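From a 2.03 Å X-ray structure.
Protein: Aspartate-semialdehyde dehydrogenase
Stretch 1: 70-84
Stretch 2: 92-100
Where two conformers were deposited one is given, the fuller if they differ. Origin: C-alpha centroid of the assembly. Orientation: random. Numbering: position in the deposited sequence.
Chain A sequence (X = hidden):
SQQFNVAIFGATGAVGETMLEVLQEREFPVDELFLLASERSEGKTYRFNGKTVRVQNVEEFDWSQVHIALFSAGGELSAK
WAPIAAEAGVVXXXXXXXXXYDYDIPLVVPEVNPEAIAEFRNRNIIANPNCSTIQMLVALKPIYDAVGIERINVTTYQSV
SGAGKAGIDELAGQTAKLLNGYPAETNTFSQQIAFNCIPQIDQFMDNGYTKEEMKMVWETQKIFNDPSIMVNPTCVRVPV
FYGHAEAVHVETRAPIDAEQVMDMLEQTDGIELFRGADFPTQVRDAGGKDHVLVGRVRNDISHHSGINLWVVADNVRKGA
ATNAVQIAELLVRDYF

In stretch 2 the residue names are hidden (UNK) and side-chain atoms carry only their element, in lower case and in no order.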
# COMPACT_ATOMS: atom_id res chain seq x y z
N LEU A 70 -18.18 -25.17 14.01
CA LEU A 70 -17.52 -24.10 13.28
C LEU A 70 -18.54 -23.51 12.32
O LEU A 70 -19.07 -24.22 11.47
CB LEU A 70 -16.29 -24.63 12.50
CG LEU A 70 -15.29 -25.59 13.16
CD1 LEU A 70 -14.22 -26.06 12.16
CD2 LEU A 70 -14.63 -24.98 14.38
N PHE A 71 -18.82 -22.22 12.47
CA PHE A 71 -19.83 -21.54 11.64
C PHE A 71 -19.14 -20.68 10.59
O PHE A 71 -18.28 -19.87 10.92
CB PHE A 71 -20.70 -20.62 12.50
CG PHE A 71 -21.86 -21.30 13.21
CD1 PHE A 71 -21.80 -22.63 13.64
CD2 PHE A 71 -23.01 -20.56 13.52
CE1 PHE A 71 -22.88 -23.23 14.30
CE2 PHE A 71 -24.10 -21.15 14.18
CZ PHE A 71 -24.03 -22.48 14.58
N SER A 72 -19.54 -20.84 9.33
CA SER A 72 -19.09 -19.91 8.29
C SER A 72 -20.11 -19.78 7.18
O SER A 72 -19.79 -20.01 6.01
CB SER A 72 -17.72 -20.32 7.73
OG SER A 72 -17.17 -19.26 6.94
N ALA A 73 -21.33 -19.39 7.54
CA ALA A 73 -22.42 -19.21 6.56
C ALA A 73 -22.98 -17.79 6.55
O ALA A 73 -24.10 -17.57 6.13
CB ALA A 73 -23.53 -20.23 6.82
N GLY A 74 -22.19 -16.82 7.01
CA GLY A 74 -22.61 -15.42 6.97
C GLY A 74 -23.18 -14.99 8.30
O GLY A 74 -23.70 -15.80 9.05
N GLY A 75 -23.06 -13.70 8.59
CA GLY A 75 -23.38 -13.14 9.89
C GLY A 75 -24.82 -13.31 10.34
O GLY A 75 -25.07 -13.60 11.51
N GLU A 76 -25.77 -13.12 9.43
CA GLU A 76 -27.18 -13.19 9.83
C GLU A 76 -27.63 -14.59 10.22
O GLU A 76 -28.41 -14.74 11.15
CB GLU A 76 -28.13 -12.48 8.84
CG GLU A 76 -28.45 -11.01 9.21
CD GLU A 76 -29.94 -10.68 9.19
OE1 GLU A 76 -30.33 -9.59 9.65
OE2 GLU A 76 -30.74 -11.51 8.72
N LEU A 77 -27.09 -15.60 9.54
CA LEU A 77 -27.34 -16.98 9.95
C LEU A 77 -26.68 -17.35 11.27
O LEU A 77 -27.25 -18.12 12.04
CB LEU A 77 -26.99 -17.97 8.82
CG LEU A 77 -28.03 -17.94 7.70
CD1 LEU A 77 -27.56 -18.73 6.46
CD2 LEU A 77 -29.37 -18.49 8.23
N SER A 78 -25.50 -16.80 11.54
CA SER A 78 -24.88 -16.95 12.86
C SER A 78 -25.69 -16.27 13.97
O SER A 78 -25.85 -16.81 15.07
CB SER A 78 -23.45 -16.39 12.86
OG SER A 78 -22.57 -17.33 12.29
N ALA A 79 -26.17 -15.07 13.68
CA ALA A 79 -27.05 -14.33 14.60
C ALA A 79 -28.24 -15.17 15.07
O ALA A 79 -28.59 -15.17 16.25
CB ALA A 79 -27.55 -13.05 13.93
N LYS A 80 -28.88 -15.85 14.12
CA LYS A 80 -30.01 -16.76 14.36
C LYS A 80 -29.58 -18.07 15.03
O LYS A 80 -30.09 -18.42 16.10
CB LYS A 80 -30.71 -17.06 13.02
CG LYS A 80 -31.94 -17.97 13.12
CD LYS A 80 -32.79 -17.88 11.85
CE LYS A 80 -34.00 -18.81 11.92
NZ LYS A 80 -35.04 -18.45 10.91
N TRP A 81 -28.62 -18.76 14.42
CA TRP A 81 -28.30 -20.14 14.80
C TRP A 81 -27.28 -20.37 15.92
O TRP A 81 -27.36 -21.38 16.62
CB TRP A 81 -27.91 -20.96 13.55
CG TRP A 81 -29.10 -21.26 12.72
CD1 TRP A 81 -29.42 -20.70 11.53
CD2 TRP A 81 -30.16 -22.16 13.05
NE1 TRP A 81 -30.61 -21.22 11.07
CE2 TRP A 81 -31.08 -22.12 11.99
CE3 TRP A 81 -30.40 -23.03 14.13
CZ2 TRP A 81 -32.25 -22.90 11.98
CZ3 TRP A 81 -31.57 -23.80 14.12
CH2 TRP A 81 -32.48 -23.73 13.05
N ALA A 82 -26.33 -19.45 16.11
CA ALA A 82 -25.33 -19.65 17.16
C ALA A 82 -25.93 -19.65 18.57
O ALA A 82 -25.49 -20.45 19.40
CB ALA A 82 -24.18 -18.65 17.07
N PRO A 83 -26.87 -18.73 18.86
CA PRO A 83 -27.55 -18.86 20.16
C PRO A 83 -28.24 -20.21 20.39
O PRO A 83 -28.26 -20.71 21.52
CB PRO A 83 -28.59 -17.73 20.11
CG PRO A 83 -27.97 -16.69 19.21
CD PRO A 83 -27.32 -17.53 18.13
N ILE A 84 -28.81 -20.78 19.33
CA ILE A 84 -29.52 -22.06 19.40
C ILE A 84 -28.56 -23.23 19.67
O ILE A 84 -28.82 -24.07 20.53
CB ILE A 84 -30.36 -22.30 18.13
CG1 ILE A 84 -31.43 -21.20 18.01
CG2 ILE A 84 -31.00 -23.69 18.16
CD1 ILE A 84 -32.33 -21.33 16.81
N UNK A 92 -19.57 -22.74 19.96
CA UNK A 92 -19.57 -22.27 18.58
C UNK A 92 -18.33 -21.41 18.34
O UNK A 92 -18.05 -20.48 19.09
c UNK A 92 -20.84 -21.45 18.24
c UNK A 92 -22.11 -22.26 18.52
c UNK A 92 -20.83 -20.95 16.79
N UNK A 93 -17.56 -21.77 17.31
CA UNK A 93 -16.46 -20.93 16.85
C UNK A 93 -16.96 -20.26 15.57
O UNK A 93 -17.26 -20.93 14.59
c UNK A 93 -14.65 -22.27 18.00
c UNK A 93 -13.87 -23.59 17.94
c UNK A 93 -14.09 -20.88 15.95
c UNK A 93 -15.15 -21.74 16.64
N UNK A 94 -17.11 -18.93 15.63
CA UNK A 94 -17.88 -18.20 14.63
C UNK A 94 -17.02 -17.41 13.68
O UNK A 94 -16.41 -16.42 14.06
o UNK A 94 -20.45 -17.58 13.54
o UNK A 94 -20.16 -15.52 14.25
c UNK A 94 -18.89 -17.26 15.28
c UNK A 94 -19.91 -16.74 14.29
N UNK A 95 -17.00 -17.83 12.42
CA UNK A 95 -16.26 -17.11 11.40
C UNK A 95 -17.14 -16.13 10.65
O UNK A 95 -17.30 -16.23 9.43
c UNK A 95 -15.55 -18.07 10.45
o UNK A 95 -13.77 -16.60 9.81
n UNK A 95 -14.95 -17.55 8.17
c UNK A 95 -14.67 -17.35 9.45
N UNK A 96 -17.74 -15.19 11.40
CA UNK A 96 -18.44 -14.04 10.82
C UNK A 96 -18.08 -12.80 11.63
O UNK A 96 -17.42 -12.89 12.67
c UNK A 96 -20.01 -14.22 10.77
c UNK A 96 -20.39 -15.63 10.36
o UNK A 96 -20.58 -13.94 12.05
N UNK A 97 -18.54 -11.64 11.17
CA UNK A 97 -18.38 -10.41 11.96
C UNK A 97 -19.38 -10.32 13.11
O UNK A 97 -19.22 -9.50 14.02
o UNK A 97 -19.77 -9.18 10.45
c UNK A 97 -18.50 -9.17 11.08
N UNK A 98 -20.42 -11.16 13.09
CA UNK A 98 -21.56 -10.92 14.00
C UNK A 98 -21.21 -10.77 15.48
O UNK A 98 -21.64 -9.80 16.12
c UNK A 98 -24.40 -12.09 15.80
c UNK A 98 -22.73 -11.90 13.81
c UNK A 98 -23.92 -11.55 14.66
n UNK A 98 -25.47 -11.33 16.20
c UNK A 98 -25.65 -10.35 15.33
n UNK A 98 -24.73 -10.47 14.38
N UNK A 99 -20.44 -11.71 16.04
CA UNK A 99 -20.14 -11.70 17.49
C UNK A 99 -18.78 -11.13 17.89
O UNK A 99 -18.42 -11.16 19.07
c UNK A 99 -23.22 -15.20 17.03
c UNK A 99 -21.95 -14.65 17.09
c UNK A 99 -24.20 -14.77 17.92
c UNK A 99 -23.90 -13.79 18.87
c UNK A 99 -21.63 -13.67 18.03
c UNK A 99 -20.26 -13.10 18.09
c UNK A 99 -22.61 -13.26 18.92
N UNK A 100 -18.03 -10.62 16.92
CA UNK A 100 -16.65 -10.17 17.19
C UNK A 100 -16.56 -9.02 18.20
O UNK A 100 -15.55 -8.89 18.88
n UNK A 100 -14.73 -12.26 10.55
c UNK A 100 -14.92 -10.36 13.69
n UNK A 100 -14.90 -10.00 10.88
n UNK A 100 -14.82 -11.42 12.69
c UNK A 100 -14.81 -11.22 11.37
c UNK A 100 -15.94 -9.74 15.90
c UNK A 100 -15.75 -10.84 14.87
O HOH W 1 -19.10 -16.46 7.18

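Position 92 carries three side-chain carbons, the first bearing the other two. One methyl lies over the face of the Phe 71 ring, 3.7 Å from Phe 71 CD1, and also approaches Ala 82. A beta-branched carbon fork is valine: Val 92, whose CG1 is that methyl, suits a buried strand between a ring and a helix.

Position 93 has four carbons, forked at the first, with one arm two carbons long; the end of that arm lies 3.9 Å from Leu 70 CD2. This is isoleucine, whose beta-branched, wholly apolar side chain suits a buried strand position packed against leucine. Ile 93, its end carbon being CD1, pairs with Leu 70 in parallel register, their side chains on the same face of the sheet. Its backbone O accepts a hydrogen bond from Phe 71 N at 2.9 Å.

At position 94 two carbons end in two oxygens, one of them 2.5 Å from Ser 78 OG. The short chain with a carboxylate end is aspartate. Asp 94 accepts through OD1 a very short hydrogen bond from Ser 78 OG, so this buried acid has a partner on the helix.

Position 95 has two carbons, the second carrying one oxygen and one nitrogen, and the group lies beside Ser 72. It is the amide of asparagine, short and polar, suited to a partly exposed spot next to a serine hydroxyl. The backbone N of Asn 95 donates to Phe 71 O at 2.8 Å, continuing the ladder just past the strand.

Position 96 shows one carbon bearing an oxygen and a carbon, packed against Gly 74, Gly 75 and Ser 78: threonine. Thr 96 OG1 donates to Asp 94 OD2 (2.7 Å) and accepts from the backbone N of position 98 (3.0 Å), while CG2 lies 3.5 Å from Gly 74 C. Both halves of the fork are used.

Position 97 has one carbon and one oxygen, hence serine. Ser 97 barely meets stretch 1; it opens a type I turn, where a small polar residue fits easily.

Position 98 carries a five-membered ring of three carbons and two nitrogens, one face of which lies against Ala 79 CB: histidine. His 98 NE2 is 3.5 Å from Ala 79 CB, a flat surface matched to a small methyl.

Position 99 bears a six-carbon ring on one carbon, reaching Ser 78, Ala 82 and Pro 83: phenylalanine, a large apolar ring suited to a buried place against the helix. Phe 99 CE2 lies 3.6 Å from Ala 82 CB, and the ring edge meets Ser 78 O and Pro 83 CD.

Position 100 has three carbons, a nitrogen, then a carbon with two nitrogens: arginine. Arg 100 leaves stretch 1 alone and bonds elsewhere in the structure.

The contact thus joins a parallel strand pair to a helix packed on the following loop. Water 1, bound to Gly 74 N and Asn 95 O, links the backbones between them.

Stretch 2, residues 92-100: VIDNTSHFR
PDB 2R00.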